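Local coordinates for enterochelin esterase (Salmonella enterica subsp. enterica serovar Typhimurium, PDB 3MGA), which probably hydrolyses the ester bonds of ferric enterobactin, so that its iron can be released inside the cell, at residues M176-E181 with Q263-P268; R187-L192 with V236-D241. One frame throughout, in Å; residues are numbered along the deposited sequence.

In the fold
Following the chain from the N terminus, strand 174-180 comes first and forms one border of the eight-stranded mixed sheet of the esterase domain; it turns back directly into strand 185-193. Contact 2 (187-192 with 236-241) then closes a loop of 43 residues that contains strand 204-207 and two helices, setting strands 185-193 and 236-240 side by side. After the short helix 245-251, helix 256-273 returns to the border strand in contact 1 (176-181 with 263-268), so contact 2 is nested within the longer loop. The two contacts meet through backbone pairing of strands 174-180 and 185-193, and where Leu266 of the helix packs on Leu238 of the sheet.

Contact 1. Residues M176-E181 with Q263-P268; sequences MQWHSE and QQELLP
Trp178 and Ser180 on the border strand of an alpha/beta-hydrolase sheet meet Glu265 and Leu266 on helix 256-273, which packs against the sheet. The strand and helix segments run nearly antiparallel, their axes 8.9 Å apart at the closest approach. With CG anti to the backbone N (chi1 165°), the Trp178 side chain sets out beside its own carbonyl carbon, and its indole lies between two residues. Leu266 CB sits over the centre of one face, 4.0 Å from the centroid of the six-membered ring in a CH-pi contact. The two leucine methyls spread over neighbouring atoms of the indole, Leu266 CD1 by CG and CD2 of the indole, Leu266 CD2 by its CE3 and CZ3. On the opposite face, Ser180 CB lies toward the rim.

Glu265 approaches the indole differently. Its extended chain crosses the tryptophan side chain at about a right angle and brings Glu265 OE1 to the ring edge, near the ring plane and 3.4 Å from Trp178 CZ2. The carboxylate is turned 69° from the indole. Glu265 OE1 accepts a hydrogen bond from Ser180 OG at 2.7 Å, on its syn lone pair, while OE2 takes a weak one from the backbone N of Glu181. The Arg182 backbone N also binds OE2, so the carboxylate spans the serine hydroxyl and the turn that leaves the strand. The same hydroxyl accepts from Leu183 N, so it joins the glutamate to the backbone further along the turn. Ser180 OG stands anti to its own backbone N (chi1 177°), which points it at Glu265 OE1; Ser180 CB comes within 3.2 Å of Glu265 OE1.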
HETATM    1  N   MSE A 176     -23.142   1.926  -0.502  1.00 48.02           N
HETATM    2  CA  MSE A 176     -23.998   2.579  -1.446  1.00 50.25           C
HETATM    3  C   MSE A 176     -23.535   2.248  -2.857  1.00 51.84           C
HETATM    4  O   MSE A 176     -22.337   2.108  -3.127  1.00 50.35           O
HETATM    5  CB  MSE A 176     -23.904   4.066  -1.158  1.00 51.38           C
HETATM    6  CG  MSE A 176     -24.644   4.965  -2.077  1.00 56.62           C
HETATM    7 SE   MSE A 176     -24.310   6.811  -1.553  1.00 65.56          SE
HETATM    8  CE  MSE A 176     -25.128   7.604  -3.135  1.00 62.64           C
ATOM      9  N   GLN A 177     -24.497   2.093  -3.752  1.00 41.14           N
ATOM     10  CA  GLN A 177     -24.204   1.789  -5.129  1.00 42.05           C
ATOM     11  C   GLN A 177     -24.237   3.130  -5.844  1.00 41.79           C
ATOM     12  O   GLN A 177     -25.277   3.787  -5.887  1.00 42.59           O
ATOM     13  CB  GLN A 177     -25.251   0.829  -5.699  1.00 44.27           C
ATOM     14  CG  GLN A 177     -24.847   0.142  -7.021  1.00 47.11           C
ATOM     15  CD  GLN A 177     -23.701  -0.850  -6.847  1.00 49.43           C
ATOM     16  OE1 GLN A 177     -23.377  -1.255  -5.722  1.00 51.16           O
ATOM     17  NE2 GLN A 177     -23.083  -1.254  -7.966  1.00 52.31           N
ATOM     18  N   TRP A 178     -23.092   3.558  -6.361  1.00 40.34           N
ATOM     19  CA  TRP A 178     -23.006   4.830  -7.070  1.00 40.65           C
ATOM     20  C   TRP A 178     -22.977   4.648  -8.591  1.00 41.89           C
ATOM     21  O   TRP A 178     -21.988   4.182  -9.157  1.00 40.93           O
ATOM     22  CB  TRP A 178     -21.810   5.660  -6.563  1.00 39.31           C
ATOM     23  CG  TRP A 178     -21.458   6.793  -7.461  1.00 38.30           C
ATOM     24  CD1 TRP A 178     -22.318   7.680  -8.037  1.00 39.72           C
ATOM     25  CD2 TRP A 178     -20.143   7.209  -7.838  1.00 36.89           C
ATOM     26  NE1 TRP A 178     -21.621   8.593  -8.795  1.00 40.29           N
ATOM     27  CE2 TRP A 178     -20.282   8.327  -8.685  1.00 36.48           C
ATOM     28  CE3 TRP A 178     -18.860   6.734  -7.559  1.00 36.26           C
ATOM     29  CZ2 TRP A 178     -19.191   8.979  -9.243  1.00 36.34           C
ATOM     30  CZ3 TRP A 178     -17.776   7.378  -8.117  1.00 36.76           C
ATOM     31  CH2 TRP A 178     -17.949   8.493  -8.953  1.00 36.92           C
ATOM     32  N   HIS A 179     -24.087   5.026  -9.226  1.00 44.04           N
ATOM     33  CA  HIS A 179     -24.257   4.951 -10.674  1.00 46.65           C
ATOM     34  C   HIS A 179     -23.840   6.300 -11.268  1.00 47.15           C
ATOM     35  O   HIS A 179     -24.483   7.322 -11.019  1.00 47.55           O
ATOM     36  CB  HIS A 179     -25.718   4.670 -11.026  1.00 48.93           C
ATOM     37  CG  HIS A 179     -26.309   3.504 -10.290  1.00 53.23           C
ATOM     38  ND1 HIS A 179     -26.115   2.198 -10.682  1.00 56.91           N
ATOM     39  CD2 HIS A 179     -27.107   3.454  -9.196  1.00 56.22           C
ATOM     40  CE1 HIS A 179     -26.757   1.392  -9.854  1.00 58.14           C
ATOM     41  NE2 HIS A 179     -27.368   2.129  -8.945  1.00 58.03           N
ATOM     42  N   SER A 180     -22.765   6.296 -12.051  1.00 46.24           N
ATOM     43  CA  SER A 180     -22.230   7.518 -12.643  1.00 45.59           C
ATOM     44  C   SER A 180     -22.660   7.731 -14.089  1.00 47.36           C
ATOM     45  O   SER A 180     -22.452   6.861 -14.939  1.00 47.87           O
ATOM     46  CB  SER A 180     -20.711   7.473 -12.579  1.00 44.08           C
ATOM     47  OG  SER A 180     -20.150   8.594 -13.209  1.00 46.48           O
ATOM     48  N   GLU A 181     -23.251   8.893 -14.359  1.00 47.70           N
ATOM     49  CA  GLU A 181     -23.693   9.248 -15.701  1.00 49.79           C
ATOM     50  C   GLU A 181     -22.463   9.729 -16.481  1.00 49.50           C
ATOM     51  O   GLU A 181     -22.279   9.391 -17.648  1.00 49.64           O
ATOM     52  CB  GLU A 181     -24.782  10.334 -15.648  1.00 51.68           C
ATOM     53  CG  GLU A 181     -25.435  10.609 -16.990  1.00 57.81           C
ATOM     54  CD  GLU A 181     -26.523  11.683 -16.948  1.00 63.47           C
ATOM     55  OE1 GLU A 181     -26.835  12.209 -15.856  1.00 65.23           O
ATOM     56  OE2 GLU A 181     -27.066  11.996 -18.029  1.00 65.50           O
ATOM     57  N   GLN A 263     -17.454  14.907  -7.665  1.00 42.77           N
ATOM     58  CA  GLN A 263     -17.959  16.162  -7.106  1.00 45.37           C
ATOM     59  C   GLN A 263     -19.418  16.474  -7.467  1.00 47.42           C
ATOM     60  O   GLN A 263     -20.188  16.919  -6.609  1.00 47.27           O
ATOM     61  CB  GLN A 263     -17.073  17.316  -7.558  1.00 46.65           C
ATOM     62  CG  GLN A 263     -15.628  17.143  -7.162  1.00 47.45           C
ATOM     63  CD  GLN A 263     -14.750  18.235  -7.703  1.00 49.62           C
ATOM     64  OE1 GLN A 263     -14.960  19.414  -7.417  1.00 51.64           O
ATOM     65  NE2 GLN A 263     -13.730  17.849  -8.466  1.00 50.56           N
ATOM     66  N   GLN A 264     -19.786  16.229  -8.724  1.00 48.20           N
ATOM     67  CA  GLN A 264     -21.131  16.527  -9.237  1.00 51.17           C
ATOM     68  C   GLN A 264     -22.197  15.464  -8.948  1.00 50.05           C
ATOM     69  O   GLN A 264     -23.386  15.777  -8.838  1.00 51.92           O
ATOM     70  CB  GLN A 264     -21.056  16.728 -10.758  1.00 53.00           C
ATOM     71  CG  GLN A 264     -20.153  17.879 -11.210  1.00 55.59           C
ATOM     72  CD  GLN A 264     -19.940  17.896 -12.718  1.00 59.97           C
ATOM     73  OE1 GLN A 264     -20.066  16.866 -13.388  1.00 61.64           O
ATOM     74  NE2 GLN A 264     -19.587  19.059 -13.252  1.00 61.54           N
ATOM     75  N   GLU A 265     -21.766  14.217  -8.823  1.00 47.71           N
ATOM     76  CA  GLU A 265     -22.677  13.102  -8.613  1.00 46.55           C
ATOM     77  C   GLU A 265     -22.571  12.451  -7.228  1.00 44.21           C
ATOM     78  O   GLU A 265     -23.576  12.323  -6.533  1.00 45.16           O
ATOM     79  CB  GLU A 265     -22.387  12.026  -9.665  1.00 46.52           C
ATOM     80  CG  GLU A 265     -22.426  12.500 -11.122  1.00 49.25           C
ATOM     81  CD  GLU A 265     -21.803  11.489 -12.085  1.00 50.04           C
ATOM     82  OE1 GLU A 265     -21.147  10.530 -11.616  1.00 48.72           O
ATOM     83  OE2 GLU A 265     -21.950  11.663 -13.311  1.00 53.43           O
ATOM     84  N   LEU A 266     -21.358  12.051  -6.835  1.00 40.92           N
ATOM     85  CA  LEU A 266     -21.143  11.324  -5.578  1.00 39.31           C
ATOM     86  C   LEU A 266     -21.274  12.138  -4.288  1.00 40.22           C
ATOM     87  O   LEU A 266     -22.063  11.780  -3.415  1.00 41.51           O
ATOM     88  CB  LEU A 266     -19.777  10.619  -5.598  1.00 37.25           C
ATOM     89  CG  LEU A 266     -19.438   9.762  -4.376  1.00 35.65           C
ATOM     90  CD1 LEU A 266     -20.469   8.650  -4.202  1.00 34.65           C
ATOM     91  CD2 LEU A 266     -18.029   9.189  -4.475  1.00 31.74           C
ATOM     92  N   LEU A 267     -20.502  13.216  -4.164  1.00 40.49           N
ATOM     93  CA  LEU A 267     -20.529  14.045  -2.953  1.00 39.58           C
ATOM     94  C   LEU A 267     -21.907  14.561  -2.552  1.00 40.51           C
ATOM     95  O   LEU A 267     -22.199  14.636  -1.354  1.00 38.76           O
ATOM     96  CB  LEU A 267     -19.537  15.216  -3.047  1.00 40.33           C
ATOM     97  CG  LEU A 267     -18.046  14.846  -3.104  1.00 38.84           C
ATOM     98  CD1 LEU A 267     -17.194  16.088  -2.841  1.00 39.20           C
ATOM     99  CD2 LEU A 267     -17.700  13.778  -2.093  1.00 35.22           C
ATOM    100  N   PRO A 268     -22.750  14.941  -3.531  1.00 41.71           N
ATOM    101  CA  PRO A 268     -24.090  15.409  -3.142  1.00 43.52           C
ATOM    102  C   PRO A 268     -24.940  14.252  -2.604  1.00 43.68           C
ATOM    103  O   PRO A 268     -25.758  14.444  -1.711  1.00 43.43           O
ATOM    104  CB  PRO A 268     -24.661  15.986  -4.444  1.00 44.44           C
ATOM    105  CG  PRO A 268     -23.461  16.317  -5.262  1.00 45.18           C
ATOM    106  CD  PRO A 268     -22.474  15.221  -4.947  1.00 42.38           C
TER

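Contact 2. Residues R187-L192 with V236-D241; sequences RRVWIL and VYLLID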
ATOM      1  N   ARG A 187     -20.806   1.431  -9.303  1.00 38.91           N
ATOM      2  CA  ARG A 187     -19.722   1.102  -8.395  1.00 37.88           C
ATOM      3  C   ARG A 187     -20.129   1.208  -6.934  1.00 37.13           C
ATOM      4  O   ARG A 187     -21.005   1.973  -6.605  1.00 38.47           O
ATOM      5  CB  ARG A 187     -18.695   2.166  -8.696  1.00 38.37           C
ATOM      6  CG  ARG A 187     -17.512   2.308  -7.870  1.00 38.02           C
ATOM      7  CD  ARG A 187     -17.004   3.707  -8.147  1.00 39.15           C
ATOM      8  NE  ARG A 187     -16.939   3.989  -9.588  1.00 37.70           N
ATOM      9  CZ  ARG A 187     -15.847   3.879 -10.341  1.00 38.73           C
ATOM     10  NH1 ARG A 187     -14.675   3.521  -9.809  1.00 36.64           N
ATOM     11  NH2 ARG A 187     -15.919   4.165 -11.637  1.00 40.61           N
ATOM     12  N   ARG A 188     -19.460   0.459  -6.061  1.00 37.08           N
ATOM     13  CA  ARG A 188     -19.732   0.500  -4.631  1.00 35.79           C
ATOM     14  C   ARG A 188     -18.913   1.580  -3.968  1.00 34.82           C
ATOM     15  O   ARG A 188     -17.755   1.806  -4.335  1.00 34.09           O
ATOM     16  CB  ARG A 188     -19.320  -0.805  -3.937  1.00 35.57           C
ATOM     17  CG  ARG A 188     -20.087  -2.046  -4.308  1.00 39.82           C
ATOM     18  CD  ARG A 188     -19.413  -3.280  -3.694  1.00 44.23           C
ATOM     19  NE  ARG A 188     -18.075  -3.524  -4.241  1.00 46.02           N
ATOM     20  CZ  ARG A 188     -17.246  -4.487  -3.836  1.00 50.58           C
ATOM     21  NH1 ARG A 188     -17.595  -5.320  -2.856  1.00 51.51           N
ATOM     22  NH2 ARG A 188     -16.051  -4.619  -4.410  1.00 49.42           N
ATOM     23  N   VAL A 189     -19.519   2.222  -2.972  1.00 33.98           N
ATOM     24  CA  VAL A 189     -18.844   3.211  -2.148  1.00 33.39           C
ATOM     25  C   VAL A 189     -19.226   2.889  -0.693  1.00 34.04           C
ATOM     26  O   VAL A 189     -20.372   2.500  -0.406  1.00 35.05           O
ATOM     27  CB  VAL A 189     -19.217   4.655  -2.515  1.00 34.12           C
ATOM     28  CG1 VAL A 189     -18.761   4.976  -3.948  1.00 32.51           C
ATOM     29  CG2 VAL A 189     -20.727   4.894  -2.341  1.00 34.74           C
ATOM     30  N   TRP A 190     -18.267   2.996   0.214  1.00 32.32           N
ATOM     31  CA  TRP A 190     -18.529   2.725   1.619  1.00 32.65           C
ATOM     32  C   TRP A 190     -18.489   4.018   2.423  1.00 32.37           C
ATOM     33  O   TRP A 190     -17.704   4.914   2.139  1.00 33.35           O
ATOM     34  CB  TRP A 190     -17.512   1.744   2.180  1.00 32.09           C
ATOM     35  CG  TRP A 190     -17.614   0.343   1.670  1.00 32.04           C
ATOM     36  CD1 TRP A 190     -18.238  -0.705   2.287  1.00 34.46           C
ATOM     37  CD2 TRP A 190     -17.038  -0.187   0.470  1.00 29.57           C
ATOM     38  NE1 TRP A 190     -18.089  -1.855   1.543  1.00 32.56           N
ATOM     39  CE2 TRP A 190     -17.364  -1.559   0.419  1.00 31.48           C
ATOM     40  CE3 TRP A 190     -16.276   0.360  -0.565  1.00 31.82           C
ATOM     41  CZ2 TRP A 190     -16.963  -2.380  -0.625  1.00 30.79           C
ATOM     42  CZ3 TRP A 190     -15.880  -0.460  -1.606  1.00 30.72           C
ATOM     43  CH2 TRP A 190     -16.223  -1.812  -1.627  1.00 31.84           C
ATOM     44  N   ILE A 191     -19.334   4.116   3.438  1.00 32.73           N
ATOM     45  CA  ILE A 191     -19.379   5.314   4.257  1.00 32.29           C
ATOM     46  C   ILE A 191     -19.246   4.981   5.727  1.00 31.59           C
ATOM     47  O   ILE A 191     -20.042   4.229   6.265  1.00 33.02           O
ATOM     48  CB  ILE A 191     -20.703   6.078   4.077  1.00 33.22           C
ATOM     49  CG1 ILE A 191     -20.907   6.492   2.623  1.00 35.17           C
ATOM     50  CG2 ILE A 191     -20.719   7.328   4.955  1.00 34.70           C
ATOM     51  CD1 ILE A 191     -22.238   7.228   2.388  1.00 36.83           C
ATOM     52  N   LEU A 192     -18.239   5.545   6.372  1.00 31.55           N
ATOM     53  CA  LEU A 192     -18.056   5.367   7.805  1.00 34.14           C
ATOM     54  C   LEU A 192     -18.033   6.741   8.459  1.00 34.88           C
ATOM     55  O   LEU A 192     -17.369   7.638   7.972  1.00 34.50           O
ATOM     56  CB  LEU A 192     -16.738   4.657   8.127  1.00 34.25           C
ATOM     57  CG  LEU A 192     -16.454   4.520   9.629  1.00 34.89           C
ATOM     58  CD1 LEU A 192     -17.427   3.527  10.241  1.00 34.55           C
ATOM     59  CD2 LEU A 192     -15.020   4.082   9.885  1.00 36.74           C
ATOM     60  N   VAL A 236     -16.110  11.799   8.348  1.00 36.13           N
ATOM     61  CA  VAL A 236     -16.926  11.055   7.405  1.00 34.93           C
ATOM     62  C   VAL A 236     -15.959  10.457   6.407  1.00 34.30           C
ATOM     63  O   VAL A 236     -15.303  11.190   5.676  1.00 35.35           O
ATOM     64  CB  VAL A 236     -17.915  11.985   6.649  1.00 36.54           C
ATOM     65  CG1 VAL A 236     -18.619  11.226   5.497  1.00 31.65           C
ATOM     66  CG2 VAL A 236     -18.923  12.591   7.614  1.00 34.31           C
ATOM     67  N   TYR A 237     -15.864   9.130   6.380  1.00 34.24           N
ATOM     68  CA  TYR A 237     -14.953   8.427   5.472  1.00 33.33           C
ATOM     69  C   TYR A 237     -15.668   7.809   4.269  1.00 33.66           C
ATOM     70  O   TYR A 237     -16.622   7.066   4.432  1.00 34.11           O
ATOM     71  CB  TYR A 237     -14.205   7.338   6.235  1.00 33.52           C
ATOM     72  CG  TYR A 237     -13.332   7.868   7.345  1.00 32.96           C
ATOM     73  CD1 TYR A 237     -12.014   8.240   7.103  1.00 33.83           C
ATOM     74  CD2 TYR A 237     -13.821   8.003   8.630  1.00 33.58           C
ATOM     75  CE1 TYR A 237     -11.210   8.729   8.117  1.00 33.04           C
ATOM     76  CE2 TYR A 237     -13.023   8.486   9.650  1.00 34.59           C
ATOM     77  CZ  TYR A 237     -11.722   8.852   9.386  1.00 30.60           C
ATOM     78  OH  TYR A 237     -10.934   9.338  10.400  1.00 28.29           O
ATOM     79  N   LEU A 238     -15.181   8.117   3.063  1.00 33.79           N
ATOM     80  CA  LEU A 238     -15.750   7.607   1.827  1.00 33.33           C
ATOM     81  C   LEU A 238     -14.764   6.711   1.067  1.00 33.27           C
ATOM     82  O   LEU A 238     -13.772   7.187   0.522  1.00 34.04           O
ATOM     83  CB  LEU A 238     -16.151   8.778   0.953  1.00 34.78           C
ATOM     84  CG  LEU A 238     -16.827   8.468  -0.370  1.00 36.30           C
ATOM     85  CD1 LEU A 238     -18.101   7.661  -0.135  1.00 38.14           C
ATOM     86  CD2 LEU A 238     -17.128   9.763  -1.096  1.00 39.65           C
ATOM     87  N   LEU A 239     -15.028   5.409   1.033  1.00 32.45           N
ATOM     88  CA  LEU A 239     -14.154   4.489   0.310  1.00 32.00           C
ATOM     89  C   LEU A 239     -14.755   4.210  -1.044  1.00 32.31           C
ATOM     90  O   LEU A 239     -15.898   3.757  -1.128  1.00 32.47           O
ATOM     91  CB  LEU A 239     -13.938   3.194   1.082  1.00 31.91           C
ATOM     92  CG  LEU A 239     -12.972   3.244   2.270  1.00 31.05           C
ATOM     93  CD1 LEU A 239     -13.318   4.328   3.268  1.00 27.97           C
ATOM     94  CD2 LEU A 239     -12.969   1.872   2.938  1.00 33.04           C
ATOM     95  N   ILE A 240     -13.993   4.480  -2.106  1.00 31.85           N
ATOM     96  CA  ILE A 240     -14.498   4.272  -3.459  1.00 32.62           C
ATOM     97  C   ILE A 240     -13.881   3.044  -4.123  1.00 32.66           C
ATOM     98  O   ILE A 240     -12.669   2.885  -4.158  1.00 32.48           O
ATOM     99  CB  ILE A 240     -14.262   5.497  -4.353  1.00 33.16           C
ATOM    100  CG1 ILE A 240     -14.756   6.777  -3.670  1.00 32.33           C
ATOM    101  CG2 ILE A 240     -14.964   5.307  -5.694  1.00 32.65           C
ATOM    102  CD1 ILE A 240     -14.518   8.020  -4.499  1.00 31.82           C
ATOM    103  N   ASP A 241     -14.740   2.187  -4.658  1.00 34.05           N
ATOM    104  CA  ASP A 241     -14.316   0.966  -5.337  1.00 34.91           C
ATOM    105  C   ASP A 241     -13.719   1.347  -6.679  1.00 35.94           C
ATOM    106  O   ASP A 241     -14.340   2.098  -7.444  1.00 36.03           O
ATOM    107  CB  ASP A 241     -15.539   0.068  -5.556  1.00 35.87           C
ATOM    108  CG  ASP A 241     -15.193  -1.305  -6.081  1.00 37.23           C
ATOM    109  OD1 ASP A 241     -14.017  -1.596  -6.349  1.00 41.16           O
ATOM    110  OD2 ASP A 241     -16.128  -2.114  -6.225  1.00 43.78           O
TER
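Strands 187-192 and 236-240 run antiparallel, at 160°, and are laced by two hydrogen-bonded pairs, Trp190 with Leu239 and Leu192 with Tyr237, whose N-H and C=O groups bond in both directions, the shortest being Tyr237 N to Leu192 O at 2.7 Å. One more bond, Asp241 N to Arg188 O, extends the ladder beyond strand 236-240. On one face Val189 and Ile240 lie side by side, pointing the same way, and Leu238 CD1 packs against Val189 CB and Ile191 CG1. On the other, Trp190 CB meets Leu239 CB at 4.0 Å, the two side chains crossing at about a right angle.

This pairing brings the antiparallel beginning of the alpha/beta-hydrolase sheet to its parallel part, because strand 236-240 has strand 204-207 as its other neighbour. Helices 210-216 and 220-228 cover the face carrying Trp190 and Leu239.

At the Asp241 end, two arginines take different oxygens. Arg188 grips the carboxylate side-on, NE and NH2 both bonding to Asp241 OD2 at 3.1 Å from the same face, above the carboxylate plane. The oxygen nevertheless lies in the guanidinium plane, and the two planes are 61° apart. Trp190 CH2 rests over the guanidinium centre, 3.6 Å above its plane, while NH1 forms a salt bridge with Glu215; Asp241 OD1 accepts from Ile243 N. Arg187 CD packs 3.6 Å from Ile240 CG2. Beyond CD the chain bends at chi3 (-48°), which sets NE, and Arg187 NH1 bonds to the main-chain Asp241 O at 2.8 Å, in the carbonyl plane; its NH2 forms a salt bridge with Glu251.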